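PDB 2QZQ: axin interactor, dorsalization-associated protein from Danio rerio, which acts as a ventralizing factor in the embryo, binding axin and disrupting its homodimerization so that axin-mediated JNK activation is blocked. Local coordinates for residues G1-P5 against P50-P55; F105-E109 against R131-N135; K114-I120 against Y143-Q148. All coordinates share one frame; numbering follows the deposited sequence.

How the contacts relate
Starting at the N terminus, contact 1 closes the first loop: residues 1-5, ahead of strand 15-24, return to the short outer strand 52-53, with strands 15-24 and 34-41 in the chain between them. That loop is complete before the others begin. Contacts 2 and 3 cross, since their segments alternate along the chain: 105-109, 114-120, 131-135, 143-148. Contact 2 ties the end of strand 99-109 to the long loop between strands 116-124 and 144-151, and contact 3 pairs those two strands. The two touch where Ala106 and Met108 meet Ile120, Leu144 and Gln148; contact 1 stays about 9 Å from contact 3 at the nearest atoms.

Contact 1 (G1-P5 against P50-P55); sequences GSLLP and PVQDTP
At one edge of the beta sandwich of the protein's C2-type C-terminal domain, the N-terminal segment 1-5 lies against the short strand 52-53, whose backbone pairs on strand 34-41. Both segments fall within the region assigned, by similarity, to axin binding. Ser2 and Asp53 fasten the centre. The amide N of Ser2 donates to O of Asp53 at 2.8 Å, in the carbonyl plane and on a lone pair. In return Asp53 N donates to Ser2 OG at 2.8 Å. With chi1 58°, OG sits between Ser2's own N and carbonyl carbon, which lets a short serine stand in for a backbone acceptor. Gly1 passes so close that its CA is 3.3 Å from Asp53 O; a side chain here would collide with Pro55 N, so glycine suits the place.

Gln52 reaches farther. Its extended chain carries OE1 to Leu4 N at 2.8 Å, the N-H tilted 22° from the amide plane, while NE2 is held by Glu72 O. Water 2 joins the same OE1 to Leu4 O, and water 1 bridges Ser2 O and Val51 O. At the two ends of 50-55, Leu3 CD1 meets Pro55 CD at 4.0 Å, the side chains crossing at about a right angle, and Leu4 CD1 touches Pro50 CG at 3.8 Å. Leu3 also packs on Val69 and Val71 of strand 64-72. The carboxylate of Asp53 is bound through OD1 to Thr37. Two of the three direct bonds thus use a side-chain acceptor, so the hold of this irregular segment probably depends in part on Ser2 and Gln52.

Contact 2 (F105-E109 against R131-N135); sequences FAFME and RKKLN
Arg131 grips Glu109 side-on with two nitrogens, one to each carboxylate oxygen. NE donates to OE2 at 3.0 Å, with an N-H...O angle of 168°, and that oxygen lies in the guanidinium plane. The second bond, from NH2 to Glu109 OE1, is longer at 3.3 Å and uses the syn lone pair. The two flat groups are turned 37° from one another. The aliphatic part of the same arginine serves the neighbouring aromatic: CB lies over one face of the Phe107 ring, 3.8 Å from its centroid in a CH-pi contact, and CG follows near CE2. A bend at chi2 (-90°) leads the chain on past the ring's rim to the carboxylate, a double use that suits a long side chain with a charged end.

Phe105, Phe107 and Glu109, alternate residues of strand 99-109 in the C2-type beta sandwich, turn to one side, and the 131-135 loop, between strands 116-124 and 144-151, lies against it. Here branched Leu134 fits between two rings, meeting both at their edges: CD1 lies 3.8 Å from Phe107 CE1, and CD2 3.7 Å from Phe105 CZ.

Farther out, Phe129 O and Asp42 O accept from NH1 of Arg131, which helps fix the guanidinium, while Ala85 and Phe87 of strand 85-94 pack against its chain. Tyr123 touches both Phe105 and Leu134. Asp128 OD2 takes the amides of Lys132 and Lys133.

Contact 3 (K114-I120 against Y143-Q148); sequences KPGPIVI and YLHLNQ
Gln148 runs its extended side chain past Lys114 O. Its CB lies 3.2 Å from Lys114 O, CG follows beside it, and CD comes to 3.1 Å from the same oxygen. At the tip OE1 receives only a weak, long bond from Lys114 N (3.5 Å), while NE2 donates to Glu112 O and weakly to water 3, which also binds Lys114 NZ. A leucine in its place would probably leave Glu112 O without this donor and Lys114 N without its weak acceptor.

From here strands 116-124 and 144-151 run antiparallel as neighbours in the beta sandwich. Gly116, Ile118 and Ile120 form hydrogen-bonded pairs with Gln148, Leu146 and Leu144, among them Leu146 N to Ile118 O at 2.9 Å. Gly116 has a positive phi (102°) at which a CB would jam against the preceding carbonyl oxygen.

Ile118, Ile120, Leu144, Leu146 and Gln148 turn their side chains to one face of the sheet. Ile118 CG2 packs on Leu146 CB, and Ile120 CD1 reaches Leu146 CD1 at 3.7 Å; these four branched apolar residues suit a face where Phe88 covers Leu144 and Leu146. On the other face, chi1 -56° sets Val119 CG1 anti to the carbonyl carbon and CG2 between that carbon and N, so the methyls diverge into CH-pi contacts: CG1 3.7 Å from the His145 ring centroid, CG2 4.2 Å from that of Tyr143. Strand 15-24 flanks the far edge of 144-151.

Contact 1 (G1-P5 against P50-P55)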
ATOM      1  N   GLY A   1      14.264  -3.646  -1.609  1.00 28.40           N
ATOM      2  CA  GLY A   1      13.032  -3.157  -2.319  1.00 27.61           C
ATOM      3  C   GLY A   1      12.944  -3.709  -3.741  1.00 28.26           C
ATOM      4  O   GLY A   1      13.942  -4.204  -4.299  1.00 27.76           O
ATOM      5  N   SER A   2      11.741  -3.649  -4.323  1.00 26.89           N
ATOM      6  CA  SER A   2      11.495  -4.122  -5.676  1.00 25.81           C
ATOM      7  C   SER A   2      10.529  -3.189  -6.426  1.00 25.67           C
ATOM      8  O   SER A   2       9.663  -3.659  -7.152  1.00 24.44           O
ATOM      9  CB  SER A   2      10.979  -5.562  -5.665  1.00 26.04           C
ATOM     10  OG  SER A   2       9.780  -5.701  -4.901  1.00 25.59           O
ATOM     11  N   LEU A   3      10.700  -1.883  -6.230  1.00 25.53           N
ATOM     12  CA  LEU A   3       9.840  -0.866  -6.836  1.00 26.77           C
ATOM     13  C   LEU A   3      10.255  -0.727  -8.287  1.00 27.46           C
ATOM     14  O   LEU A   3      11.449  -0.659  -8.588  1.00 27.43           O
ATOM     15  CB  LEU A   3       9.952   0.479  -6.130  1.00 25.83           C
ATOM     16  CG  LEU A   3       9.461   0.601  -4.676  1.00 26.12           C
ATOM     17  CD1 LEU A   3       9.489   2.049  -4.249  1.00 23.23           C
ATOM     18  CD2 LEU A   3       8.042   0.009  -4.443  1.00 22.74           C
ATOM     19  N   LEU A   4       9.267  -0.714  -9.175  1.00 27.52           N
ATOM     20  CA  LEU A   4       9.528  -0.779 -10.600  1.00 27.06           C
ATOM     21  C   LEU A   4       9.397   0.613 -11.211  1.00 27.77           C
ATOM     22  O   LEU A   4       8.701   1.466 -10.669  1.00 27.21           O
ATOM     23  CB  LEU A   4       8.566  -1.766 -11.238  1.00 26.44           C
ATOM     24  CG  LEU A   4       8.781  -3.251 -10.966  1.00 26.11           C
ATOM     25  CD1 LEU A   4       7.531  -4.012 -11.319  1.00 25.53           C
ATOM     26  CD2 LEU A   4       9.978  -3.790 -11.755  1.00 28.79           C
ATOM     27  N   PRO A   5      10.077   0.851 -12.350  1.00 28.65           N
ATOM     28  CA  PRO A   5       9.981   2.171 -12.969  1.00 28.90           C
ATOM     29  C   PRO A   5       8.558   2.381 -13.498  1.00 28.39           C
ATOM     30  O   PRO A   5       7.854   1.403 -13.768  1.00 27.59           O
ATOM     31  CB  PRO A   5      10.966   2.107 -14.155  1.00 29.21           C
ATOM     32  CG  PRO A   5      11.659   0.769 -14.078  1.00 29.83           C
ATOM     33  CD  PRO A   5      10.893  -0.106 -13.123  1.00 28.84           C
ATOM     34  N   PRO A  50       2.770  -7.307 -11.191  1.00 26.82           N
ATOM     35  CA  PRO A  50       3.861  -7.721 -10.296  1.00 26.85           C
ATOM     36  C   PRO A  50       3.779  -6.980  -8.969  1.00 26.45           C
ATOM     37  O   PRO A  50       3.477  -5.778  -8.940  1.00 26.33           O
ATOM     38  CB  PRO A  50       5.132  -7.315 -11.049  1.00 27.02           C
ATOM     39  CG  PRO A  50       4.686  -6.340 -12.086  1.00 27.91           C
ATOM     40  CD  PRO A  50       3.275  -6.685 -12.429  1.00 26.93           C
ATOM     41  N   VAL A  51       4.052  -7.718  -7.901  1.00 25.65           N
ATOM     42  CA  VAL A  51       4.031  -7.222  -6.535  1.00 25.69           C
ATOM     43  C   VAL A  51       5.287  -6.386  -6.376  1.00 25.40           C
ATOM     44  O   VAL A  51       6.323  -6.735  -6.952  1.00 26.69           O
ATOM     45  CB  VAL A  51       3.963  -8.424  -5.551  1.00 25.57           C
ATOM     46  CG1 VAL A  51       3.905  -7.967  -4.127  1.00 25.43           C
ATOM     47  CG2 VAL A  51       2.713  -9.268  -5.854  1.00 26.07           C
ATOM     48  N   GLN A  52       5.201  -5.277  -5.646  1.00 23.76           N
ATOM     49  CA  GLN A  52       6.338  -4.399  -5.414  1.00 23.38           C
ATOM     50  C   GLN A  52       6.560  -4.099  -3.926  1.00 23.58           C
ATOM     51  O   GLN A  52       5.617  -3.721  -3.223  1.00 23.39           O
ATOM     52  CB  GLN A  52       6.149  -3.070  -6.126  1.00 23.48           C
ATOM     53  CG  GLN A  52       5.972  -3.132  -7.653  1.00 23.53           C
ATOM     54  CD  GLN A  52       5.687  -1.768  -8.207  1.00 23.20           C
ATOM     55  OE1 GLN A  52       6.598  -0.956  -8.363  1.00 26.43           O
ATOM     56  NE2 GLN A  52       4.409  -1.480  -8.473  1.00 20.31           N
ATOM     57  N   ASP A  53       7.806  -4.247  -3.461  1.00 23.12           N
ATOM     58  CA  ASP A  53       8.162  -3.928  -2.069  1.00 22.43           C
ATOM     59  C   ASP A  53       8.856  -2.592  -1.972  1.00 21.96           C
ATOM     60  O   ASP A  53       9.819  -2.336  -2.709  1.00 23.34           O
ATOM     61  CB  ASP A  53       9.098  -4.995  -1.479  1.00 22.16           C
ATOM     62  CG  ASP A  53       8.421  -6.309  -1.224  1.00 24.19           C
ATOM     63  OD1 ASP A  53       7.169  -6.424  -1.340  1.00 22.46           O
ATOM     64  OD2 ASP A  53       9.157  -7.264  -0.875  1.00 23.81           O
ATOM     65  N   THR A  54       8.424  -1.733  -1.056  1.00 21.03           N
ATOM     66  CA  THR A  54       9.228  -0.549  -0.785  1.00 20.00           C
ATOM     67  C   THR A  54      10.560  -1.017  -0.178  1.00 21.35           C
ATOM     68  O   THR A  54      10.653  -2.150   0.350  1.00 19.93           O
ATOM     69  CB  THR A  54       8.598   0.498   0.174  1.00 20.12           C
ATOM     70  OG1 THR A  54       8.612   0.011   1.526  1.00 18.45           O
ATOM     71  CG2 THR A  54       7.151   0.938  -0.254  1.00 17.30           C
ATOM     72  N   PRO A  55      11.597  -0.170  -0.285  1.00 21.70           N
ATOM     73  CA  PRO A  55      12.746  -0.370   0.593  1.00 21.82           C
ATOM     74  C   PRO A  55      12.289  -0.241   2.036  1.00 22.11           C
ATOM     75  O   PRO A  55      11.206   0.315   2.313  1.00 22.02           O
ATOM     76  CB  PRO A  55      13.650   0.819   0.288  1.00 21.96           C
ATOM     77  CG  PRO A  55      13.223   1.317  -1.076  1.00 22.75           C
ATOM     78  CD  PRO A  55      11.762   0.978  -1.201  1.00 21.86           C
TER
HETATM   79  O   HOH W   1       8.461  -5.733  -8.429  1.00 22.61           O
HETATM   80  O   HOH W   2       7.303   1.674  -8.356  1.00 23.66           O

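Contact 2 (F105-E109 against R131-N135)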
ATOM      1  N   PHE A 105      -2.996  -4.300   6.788  1.00 14.24           N
ATOM      2  CA  PHE A 105      -3.100  -3.905   5.397  1.00 14.03           C
ATOM      3  C   PHE A 105      -4.158  -2.811   5.182  1.00 14.52           C
ATOM      4  O   PHE A 105      -5.053  -2.573   6.014  1.00 14.80           O
ATOM      5  CB  PHE A 105      -3.401  -5.115   4.510  1.00 13.91           C
ATOM      6  CG  PHE A 105      -4.795  -5.701   4.726  1.00 13.71           C
ATOM      7  CD1 PHE A 105      -5.052  -6.550   5.794  1.00 14.66           C
ATOM      8  CD2 PHE A 105      -5.836  -5.378   3.862  1.00 13.55           C
ATOM      9  CE1 PHE A 105      -6.321  -7.098   5.985  1.00 15.31           C
ATOM     10  CE2 PHE A 105      -7.129  -5.919   4.034  1.00 13.87           C
ATOM     11  CZ  PHE A 105      -7.376  -6.769   5.095  1.00 17.87           C
ATOM     12  N   ALA A 106      -4.024  -2.142   4.050  1.00 15.00           N
ATOM     13  CA  ALA A 106      -4.986  -1.136   3.609  1.00 14.70           C
ATOM     14  C   ALA A 106      -5.240  -1.484   2.166  1.00 14.93           C
ATOM     15  O   ALA A 106      -4.395  -2.090   1.503  1.00 13.73           O
ATOM     16  CB  ALA A 106      -4.379   0.276   3.709  1.00 14.87           C
ATOM     17  N   PHE A 107      -6.392  -1.077   1.647  1.00 15.31           N
ATOM     18  CA  PHE A 107      -6.605  -1.241   0.234  1.00 16.42           C
ATOM     19  C   PHE A 107      -7.409  -0.078  -0.283  1.00 18.04           C
ATOM     20  O   PHE A 107      -8.029   0.658   0.494  1.00 16.66           O
ATOM     21  CB  PHE A 107      -7.321  -2.566  -0.059  1.00 15.58           C
ATOM     22  CG  PHE A 107      -8.694  -2.663   0.551  1.00 17.64           C
ATOM     23  CD1 PHE A 107      -8.860  -3.026   1.875  1.00 15.01           C
ATOM     24  CD2 PHE A 107      -9.829  -2.369  -0.214  1.00 18.54           C
ATOM     25  CE1 PHE A 107     -10.143  -3.154   2.436  1.00 16.34           C
ATOM     26  CE2 PHE A 107     -11.089  -2.449   0.335  1.00 17.80           C
ATOM     27  CZ  PHE A 107     -11.266  -2.848   1.641  1.00 17.41           C
HETATM   28  N   MSE A 108      -7.386   0.086  -1.600  1.00 20.29           N
HETATM   29  CA  MSE A 108      -8.262   1.049  -2.245  1.00 25.69           C
HETATM   30  C   MSE A 108      -8.869   0.478  -3.510  1.00 23.09           C
HETATM   31  O   MSE A 108      -8.163  -0.119  -4.324  1.00 22.47           O
HETATM   32  CB  MSE A 108      -7.576   2.398  -2.489  1.00 24.62           C
HETATM   33  CG  MSE A 108      -6.225   2.381  -3.171  1.00 29.06           C
HETATM   34 SE   MSE A 108      -5.585   4.284  -3.352  1.00 40.62          SE
HETATM   35  CE  MSE A 108      -6.281   4.615  -4.873  1.00 16.92           C
ATOM     36  N   GLU A 109     -10.187   0.653  -3.637  1.00 23.22           N
ATOM     37  CA  GLU A 109     -10.935   0.266  -4.831  1.00 22.47           C
ATOM     38  C   GLU A 109     -10.689   1.244  -5.986  1.00 21.08           C
ATOM     39  O   GLU A 109     -10.198   2.352  -5.785  1.00 19.69           O
ATOM     40  CB  GLU A 109     -12.443   0.153  -4.534  1.00 23.70           C
ATOM     41  CG  GLU A 109     -12.874  -0.851  -3.413  1.00 27.06           C
ATOM     42  CD  GLU A 109     -12.692  -2.349  -3.760  1.00 33.02           C
ATOM     43  OE1 GLU A 109     -12.440  -2.713  -4.928  1.00 34.08           O
ATOM     44  OE2 GLU A 109     -12.807  -3.197  -2.841  1.00 36.25           O
ATOM     45  N   ARG A 131     -10.975  -8.752   0.314  1.00 19.82           N
ATOM     46  CA  ARG A 131     -11.560  -7.731   1.224  1.00 21.12           C
ATOM     47  C   ARG A 131     -13.036  -7.972   1.624  1.00 21.67           C
ATOM     48  O   ARG A 131     -13.855  -7.063   1.692  1.00 21.98           O
ATOM     49  CB  ARG A 131     -11.285  -6.278   0.762  1.00 21.47           C
ATOM     50  CG  ARG A 131     -11.724  -5.879  -0.630  1.00 22.54           C
ATOM     51  CD  ARG A 131     -10.656  -6.110  -1.705  1.00 23.58           C
ATOM     52  NE  ARG A 131     -11.147  -5.693  -3.029  1.00 25.45           N
ATOM     53  CZ  ARG A 131     -10.814  -6.271  -4.193  1.00 25.64           C
ATOM     54  NH1 ARG A 131      -9.978  -7.326  -4.261  1.00 24.57           N
ATOM     55  NH2 ARG A 131     -11.302  -5.767  -5.302  1.00 24.31           N
ATOM     56  N   LYS A 132     -13.333  -9.232   1.897  1.00 22.06           N
ATOM     57  CA  LYS A 132     -14.679  -9.681   2.265  1.00 23.09           C
ATOM     58  C   LYS A 132     -14.918  -9.607   3.772  1.00 21.95           C
ATOM     59  O   LYS A 132     -16.031  -9.329   4.211  1.00 22.19           O
ATOM     60  CB  LYS A 132     -14.850 -11.138   1.820  1.00 23.38           C
ATOM     61  CG  LYS A 132     -14.840 -11.382   0.312  1.00 26.79           C
ATOM     62  CD  LYS A 132     -15.666 -10.360  -0.409  1.00 32.29           C
ATOM     63  CE  LYS A 132     -16.394 -10.957  -1.603  1.00 35.68           C
ATOM     64  NZ  LYS A 132     -17.584 -10.092  -1.846  1.00 36.62           N
ATOM     65  N   LYS A 133     -13.886  -9.904   4.552  1.00 20.64           N
ATOM     66  CA  LYS A 133     -13.986  -9.889   6.007  1.00 21.00           C
ATOM     67  C   LYS A 133     -12.846  -9.071   6.586  1.00 19.43           C
ATOM     68  O   LYS A 133     -11.694  -9.425   6.406  1.00 19.75           O
ATOM     69  CB  LYS A 133     -13.971 -11.302   6.593  1.00 21.31           C
ATOM     70  CG  LYS A 133     -15.314 -12.023   6.546  1.00 23.23           C
ATOM     71  CD  LYS A 133     -15.183 -13.526   6.887  1.00 24.01           C
ATOM     72  CE  LYS A 133     -14.884 -13.763   8.349  1.00 26.93           C
ATOM     73  NZ  LYS A 133     -15.102 -15.236   8.598  1.00 31.52           N
ATOM     74  N   LEU A 134     -13.191  -7.983   7.272  1.00 18.60           N
ATOM     75  CA  LEU A 134     -12.222  -6.974   7.749  1.00 17.74           C
ATOM     76  C   LEU A 134     -12.300  -6.731   9.260  1.00 17.26           C
ATOM     77  O   LEU A 134     -13.383  -6.533   9.816  1.00 18.49           O
ATOM     78  CB  LEU A 134     -12.426  -5.655   6.978  1.00 16.39           C
ATOM     79  CG  LEU A 134     -12.422  -5.762   5.438  1.00 16.84           C
ATOM     80  CD1 LEU A 134     -12.818  -4.466   4.755  1.00 15.27           C
ATOM     81  CD2 LEU A 134     -11.019  -6.237   4.922  1.00 15.74           C
ATOM     82  N   ASN A 135     -11.134  -6.695   9.911  1.00 17.20           N
ATOM     83  CA  ASN A 135     -11.037  -6.436  11.341  1.00 16.82           C
ATOM     84  C   ASN A 135     -10.172  -5.201  11.497  1.00 15.84           C
ATOM     85  O   ASN A 135      -9.013  -5.222  11.118  1.00 15.48           O
ATOM     86  CB  ASN A 135     -10.422  -7.640  12.048  1.00 16.95           C
ATOM     87  CG  ASN A 135     -11.204  -8.937  11.776  1.00 20.99           C
ATOM     88  OD1 ASN A 135     -10.682  -9.885  11.180  1.00 26.77           O
ATOM     89  ND2 ASN A 135     -12.470  -8.946  12.154  1.00 18.67           N
TER

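Contact 3 (K114-I120 against Y143-Q148)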
ATOM      1  N   LYS A 114      -8.208   9.091  -7.410  1.00 24.62           N
ATOM      2  CA  LYS A 114      -8.474  10.510  -7.636  1.00 25.61           C
ATOM      3  C   LYS A 114      -7.214  11.273  -7.183  1.00 25.68           C
ATOM      4  O   LYS A 114      -6.515  10.825  -6.267  1.00 25.86           O
ATOM      5  CB  LYS A 114      -9.737  10.978  -6.871  1.00 25.65           C
ATOM      6  CG  LYS A 114      -9.599  11.008  -5.354  1.00 26.86           C
ATOM      7  CD  LYS A 114     -10.745  11.761  -4.647  1.00 27.48           C
ATOM      8  CE  LYS A 114     -10.693  11.624  -3.097  1.00 28.74           C
ATOM      9  NZ  LYS A 114      -9.359  11.231  -2.480  1.00 22.35           N
ATOM     10  N   PRO A 115      -6.905  12.426  -7.813  1.00 25.59           N
ATOM     11  CA  PRO A 115      -5.702  13.183  -7.454  1.00 24.97           C
ATOM     12  C   PRO A 115      -5.677  13.670  -6.000  1.00 24.96           C
ATOM     13  O   PRO A 115      -6.734  13.908  -5.408  1.00 25.51           O
ATOM     14  CB  PRO A 115      -5.731  14.369  -8.430  1.00 25.65           C
ATOM     15  CG  PRO A 115      -7.130  14.479  -8.851  1.00 25.84           C
ATOM     16  CD  PRO A 115      -7.658  13.087  -8.899  1.00 26.08           C
ATOM     17  N   GLY A 116      -4.484  13.786  -5.420  1.00 24.06           N
ATOM     18  CA  GLY A 116      -4.348  14.427  -4.122  1.00 23.62           C
ATOM     19  C   GLY A 116      -4.172  13.487  -2.942  1.00 22.62           C
ATOM     20  O   GLY A 116      -4.038  12.272  -3.127  1.00 22.90           O
ATOM     21  N   PRO A 117      -4.145  14.061  -1.726  1.00 22.39           N
ATOM     22  CA  PRO A 117      -4.009  13.302  -0.482  1.00 21.42           C
ATOM     23  C   PRO A 117      -5.204  12.397  -0.196  1.00 20.62           C
ATOM     24  O   PRO A 117      -6.354  12.744  -0.473  1.00 19.35           O
ATOM     25  CB  PRO A 117      -3.907  14.392   0.583  1.00 21.91           C
ATOM     26  CG  PRO A 117      -4.639  15.565  -0.012  1.00 22.31           C
ATOM     27  CD  PRO A 117      -4.240  15.511  -1.459  1.00 21.84           C
ATOM     28  N   ILE A 118      -4.906  11.220   0.337  1.00 19.65           N
ATOM     29  CA  ILE A 118      -5.930  10.311   0.859  1.00 19.08           C
ATOM     30  C   ILE A 118      -5.376   9.634   2.124  1.00 18.24           C
ATOM     31  O   ILE A 118      -4.178   9.326   2.191  1.00 17.29           O
ATOM     32  CB  ILE A 118      -6.352   9.237  -0.205  1.00 19.05           C
ATOM     33  CG1 ILE A 118      -7.490   8.340   0.312  1.00 17.87           C
ATOM     34  CG2 ILE A 118      -5.146   8.411  -0.700  1.00 18.35           C
ATOM     35  CD1 ILE A 118      -7.981   7.372  -0.732  1.00 19.73           C
ATOM     36  N   VAL A 119      -6.234   9.443   3.131  1.00 17.63           N
ATOM     37  CA  VAL A 119      -5.871   8.599   4.265  1.00 17.72           C
ATOM     38  C   VAL A 119      -6.734   7.327   4.223  1.00 16.92           C
ATOM     39  O   VAL A 119      -7.924   7.358   3.847  1.00 17.08           O
ATOM     40  CB  VAL A 119      -5.941   9.347   5.658  1.00 18.61           C
ATOM     41  CG1 VAL A 119      -5.051  10.623   5.648  1.00 20.64           C
ATOM     42  CG2 VAL A 119      -7.364   9.684   6.040  1.00 18.23           C
ATOM     43  N   ILE A 120      -6.116   6.199   4.534  1.00 15.59           N
ATOM     44  CA  ILE A 120      -6.804   4.935   4.454  1.00 15.81           C
ATOM     45  C   ILE A 120      -6.534   4.190   5.768  1.00 15.24           C
ATOM     46  O   ILE A 120      -5.391   4.144   6.254  1.00 14.20           O
ATOM     47  CB  ILE A 120      -6.288   4.043   3.304  1.00 15.35           C
ATOM     48  CG1 ILE A 120      -6.348   4.753   1.941  1.00 15.03           C
ATOM     49  CG2 ILE A 120      -7.090   2.729   3.263  1.00 17.21           C
ATOM     50  CD1 ILE A 120      -5.621   3.989   0.828  1.00 18.09           C
ATOM     51  N   TYR A 143      -3.475   6.340  10.383  1.00 15.49           N
ATOM     52  CA  TYR A 143      -3.827   5.913   9.025  1.00 14.95           C
ATOM     53  C   TYR A 143      -2.603   5.735   8.152  1.00 14.56           C
ATOM     54  O   TYR A 143      -1.508   6.193   8.482  1.00 15.22           O
ATOM     55  CB  TYR A 143      -4.693   7.004   8.365  1.00 15.04           C
ATOM     56  CG  TYR A 143      -6.037   7.258   9.026  1.00 16.41           C
ATOM     57  CD1 TYR A 143      -7.102   6.388   8.802  1.00 15.10           C
ATOM     58  CD2 TYR A 143      -6.257   8.398   9.805  1.00 14.21           C
ATOM     59  CE1 TYR A 143      -8.340   6.603   9.366  1.00 19.76           C
ATOM     60  CE2 TYR A 143      -7.499   8.628  10.396  1.00 17.52           C
ATOM     61  CZ  TYR A 143      -8.537   7.721  10.163  1.00 18.33           C
ATOM     62  OH  TYR A 143      -9.778   7.914  10.693  1.00 18.42           O
ATOM     63  N   LEU A 144      -2.799   5.114   7.005  1.00 14.28           N
ATOM     64  CA  LEU A 144      -1.833   5.198   5.912  1.00 14.65           C
ATOM     65  C   LEU A 144      -2.121   6.478   5.113  1.00 15.46           C
ATOM     66  O   LEU A 144      -3.243   6.679   4.643  1.00 15.45           O
ATOM     67  CB  LEU A 144      -1.948   3.963   5.010  1.00 13.79           C
ATOM     68  CG  LEU A 144      -1.056   3.894   3.771  1.00 15.68           C
ATOM     69  CD1 LEU A 144       0.453   3.770   4.147  1.00 14.44           C
ATOM     70  CD2 LEU A 144      -1.510   2.765   2.852  1.00 15.67           C
ATOM     71  N   HIS A 145      -1.101   7.327   4.962  1.00 14.44           N
ATOM     72  CA  HIS A 145      -1.243   8.613   4.252  1.00 15.51           C
ATOM     73  C   HIS A 145      -0.563   8.489   2.919  1.00 15.32           C
ATOM     74  O   HIS A 145       0.647   8.201   2.863  1.00 15.42           O
ATOM     75  CB  HIS A 145      -0.546   9.727   5.013  1.00 15.28           C
ATOM     76  CG  HIS A 145      -1.243  10.144   6.267  1.00 16.65           C
ATOM     77  ND1 HIS A 145      -1.274   9.364   7.404  1.00 18.36           N
ATOM     78  CD2 HIS A 145      -1.915  11.275   6.571  1.00 15.76           C
ATOM     79  CE1 HIS A 145      -1.944   9.994   8.354  1.00 13.83           C
ATOM     80  NE2 HIS A 145      -2.336  11.158   7.873  1.00 20.75           N
ATOM     81  N   LEU A 146      -1.348   8.665   1.848  1.00 15.47           N
ATOM     82  CA  LEU A 146      -0.858   8.621   0.471  1.00 15.35           C
ATOM     83  C   LEU A 146      -1.122   9.932  -0.271  1.00 16.99           C
ATOM     84  O   LEU A 146      -1.994  10.727   0.128  1.00 15.72           O
ATOM     85  CB  LEU A 146      -1.527   7.493  -0.339  1.00 16.86           C
ATOM     86  CG  LEU A 146      -1.616   6.076   0.241  1.00 17.50           C
ATOM     87  CD1 LEU A 146      -2.494   5.190  -0.642  1.00 16.64           C
ATOM     88  CD2 LEU A 146      -0.217   5.516   0.406  1.00 16.72           C
ATOM     89  N   ASN A 147      -0.358  10.139  -1.339  1.00 18.27           N
ATOM     90  CA  ASN A 147      -0.684  11.175  -2.346  1.00 20.70           C
ATOM     91  C   ASN A 147      -0.787  10.502  -3.695  1.00 21.33           C
ATOM     92  O   ASN A 147       0.113   9.742  -4.082  1.00 21.45           O
ATOM     93  CB  ASN A 147       0.354  12.312  -2.367  1.00 21.04           C
ATOM     94  CG  ASN A 147      -0.098  13.507  -3.211  1.00 22.43           C
ATOM     95  OD1 ASN A 147      -1.202  13.979  -3.060  1.00 20.98           O
ATOM     96  ND2 ASN A 147       0.760  13.972  -4.109  1.00 26.06           N
ATOM     97  N   GLN A 148      -1.899  10.749  -4.403  1.00 21.73           N
ATOM     98  CA  GLN A 148      -2.119  10.176  -5.735  1.00 22.40           C
ATOM     99  C   GLN A 148      -1.832  11.220  -6.817  1.00 23.96           C
ATOM    100  O   GLN A 148      -2.261  12.372  -6.707  1.00 23.37           O
ATOM    101  CB  GLN A 148      -3.563   9.672  -5.922  1.00 22.00           C
ATOM    102  CG  GLN A 148      -4.157   8.945  -4.730  1.00 20.28           C
ATOM    103  CD  GLN A 148      -5.386   8.151  -5.102  1.00 20.71           C
ATOM    104  OE1 GLN A 148      -5.419   7.486  -6.142  1.00 20.32           O
ATOM    105  NE2 GLN A 148      -6.413   8.211  -4.252  1.00 19.34           N
TER
HETATM  106  O   HOH W   3      -6.862  10.987  -3.332  1.00 22.65           O